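Local coordinates for protein translation initiation factor 4E (Ascaris suum, PDB 3M94) that binds the trimethylguanosine (m2,2,7G) cap and, as an eIF4E, probably recruits capped messenger RNA for translation initiation, at residues Cys7-Trp12 against Tyr57-Glu62; Ala47-Thr52 against Leu91-Trp96; Arg78-Val83 against Pro160-Val165; Gln107-Gly112 against Gly146-Ala151. All blocks are in the same frame, centred on the assembly; numbering follows the deposited sequence.

Interaction 1 (Cys7-Trp12 against Tyr57-Glu62)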
# COMPACT_ATOMS: atom_id res chain seq x y z
N CYS A 7 0.33 -3.12 15.47
CA CYS A 7 -0.91 -2.37 15.55
C CYS A 7 -2.06 -3.01 14.78
O CYS A 7 -1.89 -4.05 14.14
CB CYS A 7 -0.70 -0.92 15.12
SG CYS A 7 -0.20 -0.76 13.39
N HIS A 8 -3.23 -2.41 14.89
CA HIS A 8 -4.42 -2.87 14.18
C HIS A 8 -4.39 -2.29 12.77
O HIS A 8 -4.05 -1.11 12.57
CB HIS A 8 -5.68 -2.36 14.87
CG HIS A 8 -5.97 -3.01 16.18
ND1 HIS A 8 -5.12 -2.93 17.26
CD2 HIS A 8 -7.05 -3.72 16.59
CE1 HIS A 8 -5.66 -3.58 18.28
NE2 HIS A 8 -6.82 -4.08 17.90
N TRP A 9 -4.77 -3.12 11.80
CA TRP A 9 -4.84 -2.74 10.40
C TRP A 9 -6.24 -3.02 9.89
O TRP A 9 -6.83 -4.06 10.21
CB TRP A 9 -3.82 -3.54 9.57
CG TRP A 9 -2.40 -3.25 9.94
CD1 TRP A 9 -1.65 -3.90 10.90
CD2 TRP A 9 -1.55 -2.23 9.40
NE1 TRP A 9 -0.38 -3.36 10.96
CE2 TRP A 9 -0.30 -2.33 10.05
CE3 TRP A 9 -1.72 -1.26 8.39
CZ2 TRP A 9 0.78 -1.48 9.75
CZ3 TRP A 9 -0.64 -0.41 8.08
CH2 TRP A 9 0.59 -0.53 8.77
N ALA A 10 -6.76 -2.13 9.05
CA ALA A 10 -8.07 -2.36 8.41
C ALA A 10 -7.91 -2.54 6.90
O ALA A 10 -7.18 -1.78 6.24
CB ALA A 10 -9.03 -1.26 8.71
N LEU A 11 -8.58 -3.57 6.37
CA LEU A 11 -8.65 -3.80 4.94
C LEU A 11 -9.92 -3.14 4.40
O LEU A 11 -11.00 -3.31 4.97
CB LEU A 11 -8.66 -5.31 4.64
CG LEU A 11 -8.81 -5.72 3.17
CD1 LEU A 11 -7.53 -5.43 2.38
CD2 LEU A 11 -9.11 -7.20 3.13
N TRP A 12 -9.76 -2.35 3.33
CA TRP A 12 -10.87 -1.68 2.65
C TRP A 12 -10.91 -2.19 1.20
O TRP A 12 -9.89 -2.61 0.64
CB TRP A 12 -10.71 -0.16 2.65
CG TRP A 12 -10.58 0.51 4.01
CD1 TRP A 12 -9.49 0.46 4.84
CD2 TRP A 12 -11.55 1.36 4.66
NE1 TRP A 12 -9.73 1.21 5.97
CE2 TRP A 12 -10.98 1.77 5.89
CE3 TRP A 12 -12.83 1.81 4.32
CZ2 TRP A 12 -11.66 2.60 6.78
CZ3 TRP A 12 -13.51 2.63 5.21
CH2 TRP A 12 -12.92 3.02 6.43
N TYR A 57 -7.99 -2.09 -3.47
CA TYR A 57 -7.87 -2.53 -2.08
C TYR A 57 -7.04 -1.49 -1.34
O TYR A 57 -6.16 -0.86 -1.94
CB TYR A 57 -7.15 -3.87 -1.97
CG TYR A 57 -7.97 -5.12 -2.25
CD1 TYR A 57 -7.47 -6.12 -3.08
CD2 TYR A 57 -9.20 -5.34 -1.65
CE1 TYR A 57 -8.18 -7.30 -3.32
CE2 TYR A 57 -9.92 -6.51 -1.87
CZ TYR A 57 -9.41 -7.48 -2.72
OH TYR A 57 -10.11 -8.64 -2.93
N TYR A 58 -7.32 -1.30 -0.05
CA TYR A 58 -6.53 -0.43 0.82
C TYR A 58 -6.24 -1.20 2.10
O TYR A 58 -7.11 -1.89 2.63
CB TYR A 58 -7.26 0.86 1.20
CG TYR A 58 -7.83 1.65 0.02
CD1 TYR A 58 -7.17 2.78 -0.47
CD2 TYR A 58 -9.05 1.30 -0.56
CE1 TYR A 58 -7.69 3.52 -1.54
CE2 TYR A 58 -9.57 2.03 -1.63
CZ TYR A 58 -8.89 3.13 -2.11
OH TYR A 58 -9.41 3.84 -3.16
N LEU A 59 -5.00 -1.09 2.60
CA LEU A 59 -4.68 -1.60 3.92
C LEU A 59 -4.10 -0.46 4.73
O LEU A 59 -2.95 -0.06 4.50
CB LEU A 59 -3.71 -2.78 3.89
CG LEU A 59 -3.72 -3.49 5.27
CD1 LEU A 59 -4.90 -4.49 5.38
CD2 LEU A 59 -2.40 -4.19 5.57
N PHE A 60 -4.90 0.06 5.67
CA PHE A 60 -4.49 1.22 6.46
C PHE A 60 -4.56 0.94 7.94
O PHE A 60 -5.36 0.09 8.40
CB PHE A 60 -5.35 2.44 6.11
CG PHE A 60 -4.88 3.18 4.86
CD1 PHE A 60 -4.88 2.54 3.61
CD2 PHE A 60 -4.40 4.49 4.94
CE1 PHE A 60 -4.42 3.18 2.48
CE2 PHE A 60 -3.96 5.15 3.79
CZ PHE A 60 -3.96 4.49 2.57
N LYS A 61 -3.72 1.66 8.70
CA LYS A 61 -3.76 1.57 10.15
C LYS A 61 -5.16 1.90 10.60
O LYS A 61 -5.77 2.84 10.08
CB LYS A 61 -2.74 2.55 10.78
CG LYS A 61 -1.30 2.08 10.68
CD LYS A 61 -0.33 3.18 11.11
CE LYS A 61 1.08 2.65 11.27
NZ LYS A 61 2.08 3.79 11.30
N GLU A 62 -5.70 1.12 11.55
CA GLU A 62 -7.04 1.38 12.06
C GLU A 62 -7.17 2.84 12.49
O GLU A 62 -6.31 3.35 13.21
CB GLU A 62 -7.41 0.47 13.23
CG GLU A 62 -8.90 0.58 13.64
CD GLU A 62 -9.27 -0.33 14.80
OE1 GLU A 62 -8.39 -0.67 15.62
OE2 GLU A 62 -10.46 -0.71 14.89
O HOH W 1 -8.03 2.10 8.17
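Trp-9 and Lys-61 both place CG beside the backbone N, anti to the carbonyl carbon (chi1 -64° and -75°), and although the two side chains leave their strands in diverging directions, they then run next to each other the same way. Lys-61 CG lies over a face of the indole, 3.9 Å from the centroid of its six-membered ring, a CH-pi contact. Cys-7 SG lies over the same face, also offset toward the rim, 3.3 Å above the plane. The extended lysine chain continues past the ring to bring NZ to Gly-112 O and Ile-115 O. Trp-9 and Lys-61 sit on neighbouring antiparallel strands of the curved eIF4E sheet. Trp-9 and Leu-59 meet Ile-103 of helix 88-104 on its helical back, while Trp-12 and Tyr-58 occupy the other face, Tyr-58 resting on the pocket residue Trp-22. Ala-10 N to Phe-60 O, at 2.7 Å, and Trp-12 N to Tyr-58 O, at 2.8 Å, are among five backbone bonds joining the two segments. Leu-11 and Leu-59 cross at about a right angle, Leu-11 CB lying 3.9 Å from Leu-59 CD1. A water in the indole plane of Trp-12 accepts the bond of its NE1 at 2.9 Å.

Interaction 2 (Ala47-Thr52 against Leu91-Trp96)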
# COMPACT_ATOMS: atom_id res chain seq x y z
N ALA A 47 -7.97 -12.17 -5.34
CA ALA A 47 -6.64 -11.67 -5.71
C ALA A 47 -6.82 -10.30 -6.38
O ALA A 47 -7.83 -10.06 -7.06
CB ALA A 47 -5.94 -12.65 -6.64
N ALA A 48 -5.85 -9.41 -6.16
CA ALA A 48 -5.90 -8.08 -6.77
C ALA A 48 -6.07 -8.19 -8.28
O ALA A 48 -6.92 -7.51 -8.87
CB ALA A 48 -4.63 -7.29 -6.43
N SER A 49 -5.30 -9.09 -8.89
CA SER A 49 -5.28 -9.28 -10.35
C SER A 49 -6.64 -9.68 -10.89
O SER A 49 -6.92 -9.46 -12.06
CB SER A 49 -4.24 -10.32 -10.76
OG SER A 49 -4.42 -11.53 -10.03
N GLY A 50 -7.48 -10.25 -10.02
CA GLY A 50 -8.82 -10.70 -10.38
C GLY A 50 -9.87 -9.62 -10.34
O GLY A 50 -11.00 -9.84 -10.80
N LEU A 51 -9.54 -8.46 -9.78
CA LEU A 51 -10.53 -7.39 -9.61
C LEU A 51 -10.96 -6.78 -10.95
O LEU A 51 -10.23 -6.85 -11.93
CB LEU A 51 -10.03 -6.29 -8.68
CG LEU A 51 -9.77 -6.66 -7.20
CD1 LEU A 51 -9.23 -5.46 -6.46
CD2 LEU A 51 -11.04 -7.18 -6.50
N THR A 52 -12.16 -6.20 -10.99
CA THR A 52 -12.63 -5.53 -12.19
C THR A 52 -12.00 -4.14 -12.27
O THR A 52 -11.60 -3.56 -11.22
CB THR A 52 -14.18 -5.42 -12.22
OG1 THR A 52 -14.62 -4.74 -11.04
CG2 THR A 52 -14.80 -6.81 -12.26
N LEU A 91 3.32 -9.76 -11.82
CA LEU A 91 3.80 -8.83 -10.78
C LEU A 91 2.72 -8.28 -9.83
O LEU A 91 3.01 -8.01 -8.66
CB LEU A 91 4.58 -7.66 -11.39
CG LEU A 91 5.87 -7.93 -12.20
CD1 LEU A 91 6.39 -6.65 -12.86
CD2 LEU A 91 6.95 -8.59 -11.34
N LEU A 92 1.49 -8.09 -10.31
CA LEU A 92 0.47 -7.40 -9.50
C LEU A 92 0.25 -8.01 -8.09
O LEU A 92 0.47 -7.32 -7.08
CB LEU A 92 -0.85 -7.22 -10.25
CG LEU A 92 -1.82 -6.29 -9.51
CD1 LEU A 92 -1.18 -4.89 -9.34
CD2 LEU A 92 -3.16 -6.19 -10.21
N ASP A 93 -0.13 -9.28 -8.04
CA ASP A 93 -0.38 -9.96 -6.75
C ASP A 93 0.86 -10.10 -5.87
O ASP A 93 0.78 -9.96 -4.65
CB ASP A 93 -1.03 -11.33 -6.95
CG ASP A 93 -2.38 -11.24 -7.62
OD1 ASP A 93 -3.00 -10.16 -7.59
OD2 ASP A 93 -2.80 -12.26 -8.21
N HIS A 94 2.00 -10.37 -6.50
CA HIS A 94 3.28 -10.47 -5.80
C HIS A 94 3.63 -9.13 -5.14
O HIS A 94 3.92 -9.08 -3.96
CB HIS A 94 4.38 -10.92 -6.76
CG HIS A 94 5.71 -11.10 -6.11
ND1 HIS A 94 6.06 -12.25 -5.42
CD2 HIS A 94 6.81 -10.30 -6.07
CE1 HIS A 94 7.30 -12.13 -4.96
NE2 HIS A 94 7.77 -10.96 -5.35
N TYR A 95 3.60 -8.05 -5.92
CA TYR A 95 3.87 -6.70 -5.40
C TYR A 95 2.97 -6.35 -4.21
O TYR A 95 3.47 -5.93 -3.17
CB TYR A 95 3.72 -5.66 -6.51
CG TYR A 95 4.92 -5.48 -7.44
CD1 TYR A 95 4.92 -4.48 -8.42
CD2 TYR A 95 6.07 -6.28 -7.32
CE1 TYR A 95 6.02 -4.28 -9.28
CE2 TYR A 95 7.19 -6.08 -8.18
CZ TYR A 95 7.14 -5.08 -9.16
OH TYR A 95 8.22 -4.87 -10.00
N TRP A 96 1.66 -6.53 -4.38
CA TRP A 96 0.67 -6.24 -3.33
C TRP A 96 0.90 -7.03 -2.05
O TRP A 96 0.99 -6.45 -0.98
CB TRP A 96 -0.74 -6.46 -3.86
CG TRP A 96 -1.87 -6.20 -2.88
CD1 TRP A 96 -2.83 -7.06 -2.52
CD2 TRP A 96 -2.15 -4.97 -2.18
NE1 TRP A 96 -3.70 -6.47 -1.64
CE2 TRP A 96 -3.31 -5.17 -1.42
CE3 TRP A 96 -1.52 -3.70 -2.13
CZ2 TRP A 96 -3.86 -4.18 -0.59
CZ3 TRP A 96 -2.09 -2.71 -1.34
CH2 TRP A 96 -3.25 -2.95 -0.58
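Ser-49 and Asp-93 meet through a two-point grip of a carboxylate on one residue's N-H and hydroxyl. The serine OG stands between its own backbone N and carbonyl carbon (chi1 53°), which leaves hydroxyl and amide close enough together to reach a single carboxylate. Asp-93 sets CG beside its backbone N, anti to the carbonyl carbon (chi1 -62°), and the carboxylate extends from the helix toward the loop. Ser-49 N donates to the syn lone pair of Asp-93 OD1, at 2.9 Å. Ser-49 OG donates to Asp-93 OD2, also from the syn side but 23° out of the carboxylate plane, over a short 2.5 Å. Ala-47 CB packs against the same oxygen, 3.5 Å from Asp-93 OD2.

Beside this polar pair, Leu-92 brings CD2 against the short 3-10 segment 48-50, coming 3.7 Å from Ser-49 CA, and Ala-48 CB fits between that methyl and the indole of Trp-96, 4.3 Å from Trp-96 CD1. Leu-92 and Trp-96 also rest on Val-120 of the sheet, so the loop leading into strand 56-61 is fastened to helix 88-104 where that helix packs on the strands. Arg-88 of the same helix holds Ser-49 O. With both oxygens of Asp-93 accepting hydrogen bonds from Ser-49, the carboxylate is probably ionised, its charge spread over two donors.

Interaction 3 (Arg78-Val83 against Pro160-Val165)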
# COMPACT_ATOMS: atom_id res chain seq x y z
N ARG A 78 2.75 9.69 -1.34
CA ARG A 78 2.83 8.28 -1.63
C ARG A 78 4.03 7.93 -2.50
O ARG A 78 4.42 8.70 -3.39
CB ARG A 78 1.55 7.81 -2.33
CG ARG A 78 1.42 8.32 -3.75
CD ARG A 78 0.15 7.86 -4.41
NE ARG A 78 0.17 8.25 -5.82
CZ ARG A 78 -0.82 8.06 -6.67
NH1 ARG A 78 -1.94 7.48 -6.27
NH2 ARG A 78 -0.70 8.46 -7.93
N TRP A 79 4.62 6.77 -2.23
CA TRP A 79 5.49 6.13 -3.20
C TRP A 79 4.58 5.41 -4.19
O TRP A 79 3.70 4.65 -3.77
CB TRP A 79 6.40 5.12 -2.50
CG TRP A 79 7.60 5.78 -1.90
CD1 TRP A 79 7.82 6.04 -0.58
CD2 TRP A 79 8.73 6.30 -2.61
NE1 TRP A 79 9.03 6.67 -0.42
CE2 TRP A 79 9.60 6.86 -1.65
CE3 TRP A 79 9.09 6.35 -3.96
CZ2 TRP A 79 10.81 7.44 -2.01
CZ3 TRP A 79 10.29 6.94 -4.31
CH2 TRP A 79 11.14 7.47 -3.34
N LEU A 80 4.79 5.67 -5.48
CA LEU A 80 3.97 5.09 -6.54
C LEU A 80 4.77 4.07 -7.36
O LEU A 80 5.87 4.37 -7.83
CB LEU A 80 3.41 6.18 -7.45
CG LEU A 80 2.64 5.77 -8.71
CD1 LEU A 80 1.30 5.09 -8.37
CD2 LEU A 80 2.41 6.98 -9.65
N VAL A 81 4.21 2.87 -7.51
CA VAL A 81 4.79 1.84 -8.37
C VAL A 81 3.77 1.57 -9.48
O VAL A 81 2.66 1.10 -9.20
CB VAL A 81 5.00 0.50 -7.61
CG1 VAL A 81 5.79 -0.48 -8.47
CG2 VAL A 81 5.69 0.71 -6.25
N VAL A 82 4.11 1.89 -10.72
CA VAL A 82 3.27 1.51 -11.86
C VAL A 82 3.60 0.08 -12.28
O VAL A 82 4.75 -0.33 -12.30
CB VAL A 82 3.36 2.50 -13.07
CG1 VAL A 82 2.80 3.88 -12.67
CG2 VAL A 82 4.79 2.62 -13.63
N VAL A 83 2.56 -0.70 -12.58
CA VAL A 83 2.72 -2.08 -13.01
C VAL A 83 2.37 -2.12 -14.50
O VAL A 83 1.24 -1.79 -14.87
CB VAL A 83 1.83 -3.02 -12.14
CG1 VAL A 83 2.02 -4.48 -12.50
CG2 VAL A 83 2.13 -2.82 -10.67
N PRO A 160 11.79 3.11 -12.54
CA PRO A 160 11.75 4.11 -11.48
C PRO A 160 10.47 4.09 -10.66
O PRO A 160 9.41 3.73 -11.15
CB PRO A 160 11.86 5.45 -12.24
CG PRO A 160 11.63 5.11 -13.68
CD PRO A 160 12.15 3.73 -13.83
N ILE A 161 10.60 4.43 -9.38
CA ILE A 161 9.47 4.63 -8.52
C ILE A 161 9.61 6.06 -8.04
O ILE A 161 10.72 6.60 -7.99
CB ILE A 161 9.40 3.59 -7.38
CG1 ILE A 161 10.65 3.63 -6.49
CG2 ILE A 161 9.20 2.19 -7.97
CD1 ILE A 161 10.45 3.02 -5.06
N ARG A 162 8.48 6.68 -7.72
CA ARG A 162 8.50 8.08 -7.36
C ARG A 162 7.62 8.40 -6.17
O ARG A 162 6.62 7.73 -5.90
CB ARG A 162 8.15 8.98 -8.56
CG ARG A 162 6.83 8.69 -9.25
CD ARG A 162 6.77 9.36 -10.61
NE ARG A 162 5.88 8.62 -11.51
CZ ARG A 162 4.64 8.98 -11.83
NH1 ARG A 162 4.10 10.08 -11.32
NH2 ARG A 162 3.93 8.23 -12.66
N TYR A 163 8.04 9.43 -5.45
CA TYR A 163 7.31 9.90 -4.31
C TYR A 163 6.71 11.24 -4.69
O TYR A 163 7.41 12.14 -5.14
CB TYR A 163 8.21 10.03 -3.07
CG TYR A 163 7.40 10.41 -1.87
CD1 TYR A 163 6.70 9.44 -1.14
CD2 TYR A 163 7.26 11.75 -1.48
CE1 TYR A 163 5.92 9.78 -0.06
CE2 TYR A 163 6.48 12.10 -0.39
CZ TYR A 163 5.81 11.10 0.31
OH TYR A 163 5.03 11.44 1.38
N GLU A 164 5.40 11.36 -4.51
CA GLU A 164 4.69 12.58 -4.86
C GLU A 164 3.70 12.95 -3.77
O GLU A 164 3.19 12.07 -3.07
CB GLU A 164 3.97 12.40 -6.19
CG GLU A 164 3.32 11.04 -6.31
CD GLU A 164 2.60 10.83 -7.61
OE1 GLU A 164 1.37 10.61 -7.55
OE2 GLU A 164 3.24 10.88 -8.68
N VAL A 165 3.45 14.25 -3.63
CA VAL A 165 2.37 14.77 -2.77
C VAL A 165 1.05 14.24 -3.31
O VAL A 165 0.97 13.84 -4.48
CB VAL A 165 2.38 16.33 -2.72
CG1 VAL A 165 1.27 16.88 -1.80
CG2 VAL A 165 3.74 16.85 -2.25
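Strands 78-83 and 161-165 run antiparallel at 139° between their N-to-C directions, with hydrogen-bonded pairs at Arg-78/Glu-164 and Leu-80/Arg-162 flanking the non-hydrogen-bonded pair Trp-79/Tyr-163. They belong to the curved antiparallel sheet of the eIF4E fold, in which strand 161-165 separates 77-83 from the outermost strand 181-183. The ladder is firm at Arg-78, whose N donates to Glu-164 O at 3.0 Å. The Leu-80/Arg-162 pair is uneven: Leu-80 N reaches Arg-162 O at 2.8 Å, but the return bond from Arg-162 N to Leu-80 O is weak.

On the face carrying Trp-79 and Tyr-163, the two aromatic side chains cross at about a right angle. Tyr-163 CB sits almost centrally over the six-membered ring of Trp-79, 3.6 Å from its centroid, and the tyrosine ring turns its edge to the five-membered ring in an edge-to-face pair with planes 59° apart. Ile-161 CD1 adds a contact of 3.8 Å to Trp-79 CE3. The polar ends of the aromatic pair are tied off outside the strands, Trp-79 NE1 to Asn-142 O and Tyr-163 OH to Thr-133.

The other face bears a salt-bridge network. Arg-78 lies alongside Glu-164, pointing the same way, and its NH2 meets Glu-164 OE1 at 3.0 Å, with a weak second bond from NE to that oxygen. Arg-162 NH1 takes Glu-164 OE2 at 2.9 Å, so one carboxylate would offset two positive charges. Between the arginines stands Leu-80, with CD1 over the guanidinium of Arg-78 and CD2 over that of Arg-162, 3.6 Å from Arg-162 NH2.

Interaction 4 (Gln107-Gly112 against Gly146-Ala151)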
# COMPACT_ATOMS: atom_id res chain seq x y z
N GLN A 107 8.51 -3.65 8.71
CA GLN A 107 9.81 -3.82 8.07
C GLN A 107 10.42 -2.49 7.70
O GLN A 107 11.48 -2.46 7.09
CB GLN A 107 9.65 -4.69 6.82
CG GLN A 107 9.33 -6.13 7.12
CD GLN A 107 10.47 -6.82 7.84
OE1 GLN A 107 11.55 -6.97 7.28
NE2 GLN A 107 10.23 -7.21 9.08
N PHE A 108 9.78 -1.38 8.05
CA PHE A 108 10.35 -0.09 7.71
C PHE A 108 11.17 0.59 8.82
O PHE A 108 11.25 1.81 8.88
CB PHE A 108 9.29 0.82 7.07
CG PHE A 108 8.72 0.25 5.81
CD1 PHE A 108 7.65 -0.66 5.85
CD2 PHE A 108 9.28 0.58 4.57
CE1 PHE A 108 7.13 -1.21 4.66
CE2 PHE A 108 8.77 0.04 3.38
CZ PHE A 108 7.71 -0.86 3.42
N GLU A 109 11.78 -0.22 9.70
CA GLU A 109 12.79 0.24 10.66
C GLU A 109 12.23 1.29 11.64
O GLU A 109 11.19 1.06 12.25
CB GLU A 109 14.03 0.75 9.90
CG GLU A 109 14.71 -0.38 9.09
CD GLU A 109 15.75 0.11 8.07
OE1 GLU A 109 16.01 1.33 7.94
OE2 GLU A 109 16.31 -0.75 7.36
N ASP A 110 12.88 2.43 11.79
CA ASP A 110 12.39 3.43 12.75
C ASP A 110 11.44 4.43 12.09
O ASP A 110 11.16 5.49 12.64
CB ASP A 110 13.55 4.15 13.47
CG ASP A 110 14.76 4.37 12.59
OD1 ASP A 110 14.71 4.03 11.39
OD2 ASP A 110 15.78 4.88 13.09
N ASN A 111 10.93 4.06 10.91
CA ASN A 111 10.13 4.97 10.11
C ASN A 111 8.65 4.55 10.07
O ASN A 111 7.83 5.21 9.42
CB ASN A 111 10.72 5.05 8.70
CG ASN A 111 12.12 5.68 8.69
OD1 ASN A 111 12.35 6.73 9.28
ND2 ASN A 111 13.06 5.02 8.01
N GLY A 112 8.33 3.48 10.79
CA GLY A 112 7.00 2.89 10.75
C GLY A 112 5.88 3.82 11.19
O GLY A 112 4.76 3.69 10.72
N GLY A 146 11.26 4.39 0.64
CA GLY A 146 11.28 4.02 -0.76
C GLY A 146 12.34 3.00 -1.07
O GLY A 146 12.10 2.09 -1.87
N GLN A 147 13.51 3.14 -0.46
CA GLN A 147 14.60 2.20 -0.71
C GLN A 147 14.19 0.80 -0.23
O GLN A 147 14.40 -0.18 -0.93
CB GLN A 147 15.93 2.69 -0.09
CG GLN A 147 16.45 4.02 -0.68
CD GLN A 147 17.58 4.68 0.15
OE1 GLN A 147 17.67 4.52 1.37
NE2 GLN A 147 18.44 5.44 -0.53
N ILE A 148 13.59 0.72 0.95
CA ILE A 148 13.10 -0.55 1.49
C ILE A 148 11.97 -1.13 0.62
O ILE A 148 11.97 -2.31 0.34
CB ILE A 148 12.64 -0.41 2.97
CG1 ILE A 148 13.83 -0.11 3.88
CG2 ILE A 148 11.94 -1.69 3.45
CD1 ILE A 148 13.45 0.56 5.19
N LEU A 149 11.03 -0.29 0.18
CA LEU A 149 9.95 -0.74 -0.71
C LEU A 149 10.50 -1.38 -1.99
O LEU A 149 10.10 -2.48 -2.39
CB LEU A 149 9.04 0.44 -1.06
CG LEU A 149 7.94 0.28 -2.11
CD1 LEU A 149 6.86 -0.64 -1.58
CD2 LEU A 149 7.34 1.63 -2.43
N LYS A 150 11.43 -0.67 -2.62
CA LYS A 150 12.09 -1.11 -3.84
C LYS A 150 12.72 -2.48 -3.63
O LYS A 150 12.58 -3.38 -4.47
CB LYS A 150 13.16 -0.08 -4.24
CG LYS A 150 13.83 -0.37 -5.57
CD LYS A 150 14.82 0.73 -5.92
CE LYS A 150 15.85 0.26 -6.93
NZ LYS A 150 15.29 0.13 -8.30
N ALA A 151 13.40 -2.63 -2.48
CA ALA A 151 14.09 -3.87 -2.12
C ALA A 151 13.11 -5.02 -1.89
O ALA A 151 13.23 -6.08 -2.49
CB ALA A 151 15.00 -3.64 -0.88
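Phe-108 and Glu-109 present their flat groups to the two branches of one side chain, that of Ile-148. The phenyl ring is approached obliquely on its CD2-CE2 side: Ile-148 CG2 comes to 3.6 Å from Phe-108 CE2, and Leu-149 N lies 3.9 Å from that same CE2. Over the carboxylate of Glu-109 sits the Ile-148 CD1 methyl, 3.7 Å from Glu-109 CD and almost equally far from both oxygens, so it covers the group rather than touching one oxygen.

The isoleucine reaches both because its branches part at CB: CG2 is anti to the backbone N and faces the ring, whereas CG1 lies beside that N (chi1 -67°), and the methyl it bears, CD1, meets the acid. Gln-107 O also touches the branch methyl, 3.7 Å from Ile-148 CG2. No hydrogen bond joins the two segments, so the contact is one of shape and burial. Glu-109 OE2 also forms a salt bridge with Arg-144 NH2, and Gln-107 OE1 bonds to Lys-152, both on helix 139-153. A turn across 108-111 is closed by Asn-111 N to Phe-108 O, 3.0 Å.

Phe-108 fills the wedge between two helices on the back of the sheet, touching Ala-102 and Ile-103 of helix 88-104 as well as Ile-145 of helix 139-153, while Leu-149 bears on Leu-99 and the loop leads on to strand 115-121.

From the N terminus, interaction 1 closes the first long loop, pairing the opening strand with 56-61. Before it closes, interaction 2 has begun at 47-52, so the two cross; Tyr-57 packs on Trp-96 and Leu-51 where they meet. Interaction 3 opens at 78-83 and crosses interaction 2 in turn, Val-81 and Val-83 resting against Tyr-95 of helix 88-104. Its span, ending at 160-165, encloses interaction 4, which links the loop after that helix to helix 139-153; Leu-149 and Gly-146 of this helix touch Trp-79. Interactions 1 and 3 join strands on opposite sides of the centre, while 2 and 4 fasten loops to the helices behind. Through Lys-61, the end of strand 56-61 reaches the loop of interaction 4.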